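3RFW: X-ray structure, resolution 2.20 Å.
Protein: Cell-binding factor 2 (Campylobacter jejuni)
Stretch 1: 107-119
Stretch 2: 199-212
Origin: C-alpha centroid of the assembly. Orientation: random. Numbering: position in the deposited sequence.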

# COMPACT_ATOMS: atom_id res chain seq x y z
N TYR A 107 -23.61 15.31 -3.00
CA TYR A 107 -22.80 15.46 -1.79
C TYR A 107 -23.57 15.05 -0.52
O TYR A 107 -23.84 15.87 0.36
CB TYR A 107 -22.27 16.89 -1.67
CG TYR A 107 -21.09 17.15 -2.58
CD1 TYR A 107 -19.89 16.49 -2.38
CD2 TYR A 107 -21.22 17.96 -3.72
CE1 TYR A 107 -18.81 16.65 -3.25
CE2 TYR A 107 -20.15 18.13 -4.60
CZ TYR A 107 -18.94 17.47 -4.36
OH TYR A 107 -17.87 17.59 -5.21
N VAL A 108 -23.93 13.78 -0.46
CA VAL A 108 -24.72 13.25 0.64
C VAL A 108 -24.07 11.98 1.19
O VAL A 108 -23.48 11.21 0.44
CB VAL A 108 -26.16 12.92 0.18
CG1 VAL A 108 -26.92 14.18 -0.09
CG2 VAL A 108 -26.14 12.04 -1.05
N LYS A 109 -24.26 11.72 2.48
CA LYS A 109 -24.00 10.39 3.04
C LYS A 109 -25.27 9.56 3.00
O LYS A 109 -26.32 10.01 3.47
CB LYS A 109 -23.50 10.49 4.47
CG LYS A 109 -22.45 11.57 4.67
CD LYS A 109 -21.64 11.36 5.95
CE LYS A 109 -20.66 12.51 6.16
NZ LYS A 109 -21.36 13.83 6.28
N PRO A 110 -25.20 8.36 2.43
CA PRO A 110 -26.40 7.58 2.16
C PRO A 110 -26.96 6.98 3.44
O PRO A 110 -26.27 6.92 4.45
CB PRO A 110 -25.90 6.48 1.23
CG PRO A 110 -24.48 6.30 1.63
CD PRO A 110 -23.99 7.69 1.92
N ALA A 111 -28.24 6.63 3.40
CA ALA A 111 -28.92 6.12 4.59
C ALA A 111 -28.37 4.73 4.89
O ALA A 111 -28.14 3.94 3.98
CB ALA A 111 -30.41 6.06 4.35
N ARG A 112 -28.16 4.43 6.17
CA ARG A 112 -27.67 3.12 6.55
C ARG A 112 -28.60 2.49 7.59
O ARG A 112 -29.24 3.19 8.38
CB ARG A 112 -26.26 3.22 7.13
CG ARG A 112 -25.16 3.48 6.10
CD ARG A 112 -24.03 4.35 6.66
NE ARG A 112 -23.04 3.60 7.45
CZ ARG A 112 -22.69 3.90 8.70
NH1 ARG A 112 -23.29 4.90 9.34
NH2 ARG A 112 -21.76 3.19 9.33
N VAL A 113 -28.56 1.17 7.67
CA VAL A 113 -29.17 0.45 8.77
C VAL A 113 -28.19 -0.54 9.40
O VAL A 113 -27.29 -1.05 8.74
CB VAL A 113 -30.41 -0.31 8.31
CG1 VAL A 113 -30.04 -1.29 7.23
CG2 VAL A 113 -31.04 -1.05 9.49
N GLN A 114 -28.35 -0.75 10.70
CA GLN A 114 -27.63 -1.79 11.42
C GLN A 114 -28.61 -2.87 11.88
O GLN A 114 -29.47 -2.61 12.72
CB GLN A 114 -26.90 -1.17 12.62
CG GLN A 114 -25.93 -2.12 13.35
CD GLN A 114 -25.47 -1.62 14.72
OE1 GLN A 114 -26.19 -0.90 15.42
NE2 GLN A 114 -24.28 -2.04 15.13
N ALA A 115 -28.46 -4.09 11.38
CA ALA A 115 -29.48 -5.12 11.61
C ALA A 115 -28.88 -6.50 11.84
O ALA A 115 -27.75 -6.77 11.43
CB ALA A 115 -30.47 -5.16 10.46
N LYS A 116 -29.65 -7.37 12.50
CA LYS A 116 -29.39 -8.80 12.48
C LYS A 116 -30.47 -9.52 11.69
O LYS A 116 -31.58 -9.02 11.57
CB LYS A 116 -29.35 -9.35 13.92
CG LYS A 116 -28.11 -8.90 14.72
CD LYS A 116 -28.12 -9.45 16.13
CE LYS A 116 -27.30 -8.58 17.08
NZ LYS A 116 -27.40 -9.10 18.47
N HIS A 117 -30.18 -10.73 11.21
CA HIS A 117 -31.21 -11.58 10.63
C HIS A 117 -31.12 -13.07 10.98
O HIS A 117 -30.09 -13.54 11.49
CB HIS A 117 -31.34 -11.35 9.11
CG HIS A 117 -30.49 -12.25 8.28
ND1 HIS A 117 -29.15 -12.47 8.53
CD2 HIS A 117 -30.77 -12.93 7.14
CE1 HIS A 117 -28.65 -13.26 7.60
NE2 HIS A 117 -29.61 -13.54 6.73
N ILE A 118 -32.23 -13.78 10.79
CA ILE A 118 -32.27 -15.25 10.88
C ILE A 118 -32.81 -15.79 9.56
O ILE A 118 -33.82 -15.33 9.08
CB ILE A 118 -33.23 -15.70 12.01
CG1 ILE A 118 -32.65 -15.32 13.37
CG2 ILE A 118 -33.52 -17.19 11.92
CD1 ILE A 118 -33.61 -15.55 14.52
N LEU A 119 -32.12 -16.76 8.96
CA LEU A 119 -32.57 -17.30 7.68
C LEU A 119 -33.00 -18.74 7.85
O LEU A 119 -32.37 -19.52 8.56
CB LEU A 119 -31.47 -17.16 6.61
CG LEU A 119 -31.65 -17.86 5.25
CD1 LEU A 119 -32.89 -17.35 4.53
CD2 LEU A 119 -30.42 -17.65 4.35
N GLY A 199 -34.34 -17.58 0.72
CA GLY A 199 -35.37 -18.16 1.58
C GLY A 199 -36.16 -17.11 2.35
O GLY A 199 -36.41 -16.03 1.83
N TYR A 200 -36.50 -17.43 3.60
CA TYR A 200 -37.38 -16.60 4.44
C TYR A 200 -36.60 -16.03 5.63
O TYR A 200 -36.04 -16.80 6.42
CB TYR A 200 -38.58 -17.42 4.95
CG TYR A 200 -39.55 -17.82 3.86
CD1 TYR A 200 -39.43 -19.04 3.19
CD2 TYR A 200 -40.54 -16.95 3.44
CE1 TYR A 200 -40.30 -19.38 2.14
CE2 TYR A 200 -41.41 -17.28 2.40
CZ TYR A 200 -41.27 -18.48 1.75
OH TYR A 200 -42.14 -18.79 0.73
N HIS A 201 -36.57 -14.70 5.77
CA HIS A 201 -35.79 -14.05 6.83
C HIS A 201 -36.66 -13.45 7.92
O HIS A 201 -37.70 -12.88 7.64
CB HIS A 201 -34.89 -12.95 6.28
CG HIS A 201 -34.27 -13.26 4.96
ND1 HIS A 201 -32.92 -13.09 4.72
CD2 HIS A 201 -34.81 -13.68 3.79
CE1 HIS A 201 -32.67 -13.37 3.46
NE2 HIS A 201 -33.80 -13.72 2.87
N VAL A 202 -36.15 -13.48 9.14
CA VAL A 202 -36.58 -12.56 10.17
C VAL A 202 -35.47 -11.55 10.47
O VAL A 202 -34.33 -11.93 10.78
CB VAL A 202 -36.96 -13.31 11.47
CG1 VAL A 202 -37.52 -12.35 12.52
CG2 VAL A 202 -37.97 -14.45 11.16
N ILE A 203 -35.82 -10.26 10.45
CA ILE A 203 -34.84 -9.18 10.62
C ILE A 203 -35.09 -8.45 11.94
O ILE A 203 -36.24 -8.15 12.29
CB ILE A 203 -34.97 -8.18 9.48
CG1 ILE A 203 -34.96 -8.91 8.13
CG2 ILE A 203 -33.89 -7.12 9.57
CD1 ILE A 203 -34.85 -7.98 6.95
N LEU A 204 -34.02 -8.24 12.70
CA LEU A 204 -34.06 -7.32 13.83
C LEU A 204 -33.20 -6.08 13.55
O LEU A 204 -32.00 -6.21 13.32
CB LEU A 204 -33.58 -8.00 15.11
CG LEU A 204 -33.32 -7.07 16.28
CD1 LEU A 204 -34.62 -6.42 16.77
CD2 LEU A 204 -32.62 -7.81 17.39
N LYS A 205 -33.81 -4.90 13.55
CA LYS A 205 -33.08 -3.67 13.29
C LYS A 205 -32.58 -3.05 14.59
O LYS A 205 -33.37 -2.74 15.48
CB LYS A 205 -33.96 -2.65 12.55
N GLU A 206 -31.27 -2.85 14.67
CA GLU A 206 -30.67 -2.32 15.89
C GLU A 206 -30.64 -0.78 15.86
O GLU A 206 -30.92 -0.13 16.86
CB GLU A 206 -29.25 -2.88 16.05
CG GLU A 206 -28.54 -2.48 17.36
CD GLU A 206 -27.17 -3.13 17.53
OE1 GLU A 206 -26.86 -4.10 16.79
OE2 GLU A 206 -26.40 -2.69 18.41
N ASN A 207 -30.28 -0.22 14.71
CA ASN A 207 -30.06 1.22 14.57
C ASN A 207 -30.27 1.65 13.12
O ASN A 207 -30.36 0.81 12.22
CB ASN A 207 -28.64 1.61 15.03
CG ASN A 207 -28.59 2.99 15.69
OD1 ASN A 207 -29.48 3.81 15.52
ND2 ASN A 207 -27.51 3.25 16.43
N SER A 208 -30.37 2.96 12.91
CA SER A 208 -30.46 3.52 11.57
C SER A 208 -29.65 4.80 11.48
O SER A 208 -29.44 5.48 12.49
CB SER A 208 -31.91 3.81 11.24
OG SER A 208 -32.64 2.60 11.19
N GLN A 209 -29.26 5.17 10.28
CA GLN A 209 -28.72 6.51 10.05
C GLN A 209 -29.42 7.08 8.83
O GLN A 209 -29.52 6.41 7.81
CB GLN A 209 -27.22 6.41 9.78
CG GLN A 209 -26.47 7.71 9.98
CD GLN A 209 -24.96 7.53 9.87
OE1 GLN A 209 -24.39 7.56 8.76
NE2 GLN A 209 -24.30 7.28 11.00
N ALA A 210 -30.00 8.26 8.97
CA ALA A 210 -30.69 8.90 7.84
C ALA A 210 -29.64 9.45 6.87
O ALA A 210 -28.55 9.83 7.28
CB ALA A 210 -31.61 10.02 8.32
N LYS A 211 -29.98 9.45 5.60
CA LYS A 211 -29.27 10.24 4.59
C LYS A 211 -28.82 11.58 5.19
O LYS A 211 -29.62 12.31 5.76
CB LYS A 211 -30.21 10.48 3.42
CG LYS A 211 -29.56 10.76 2.08
CD LYS A 211 -30.62 10.79 0.95
CE LYS A 211 -30.01 11.39 -0.32
NZ LYS A 211 -31.03 11.74 -1.35
N GLY A 212 -27.53 11.88 5.09
CA GLY A 212 -27.00 13.15 5.60
C GLY A 212 -26.46 14.03 4.48
O GLY A 212 -25.94 13.53 3.49

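The two stretches pair as antiparallel strands, and the three residues with the most surface covered by the other stretch, Gln114, Gln209 and Arg112, lie on the same face of the sheet. Gln114 sits where the regular pairing is interrupted. Its backbone N donates to Asn207 O at 3.0 Å in a nearly straight hydrogen bond, while its carbonyl O accepts two: from Glu206 N at 2.7 Å and, more loosely, from Asn207 N at 3.2 Å. This shared acceptor marks a beta bulge. Glu206, with phi/psi of -89/-43°, departs from extended geometry, and the register shifts by one residue, so that Ala115 pairs with Lys205. The extended side chain of Gln114 (chi1 and chi2 both t) reaches across the neighbouring strand, bringing its OE1 3.2 Å from Glu206 CD and 3.5 Å from Asn207 CB.

Two residues before Gln114, Arg112 and Gln209 form a hydrogen-bonded pair, with Arg112 N to Gln209 O at 2.9 Å and Gln209 N to Arg112 O at 2.7 Å. Their side chains emerge together, and the end of Arg112 bends nearer the partner strand. Gln209 OE1 consequently lies at the edge of the guanidinium, near its plane, 2.9 Å from Arg112 NH1.

Beyond the bulge the ladder is regular again. Lys116 and Leu204 exchange backbone hydrogen bonds, as do Ile118 and Val202, with Lys116 N to Leu204 O at 2.7 Å and Ile118 N to Val202 O at 2.8 Å. On the opposite face from Gln114, the rings of His117 and His201 meet rim to rim, His117 CD2 lying 3.2 Å from His201 ND1. Leu119 CD1 covers one face of the His201 ring, 4.0 Å from its centroid and almost on the ring normal, a CH-pi contact.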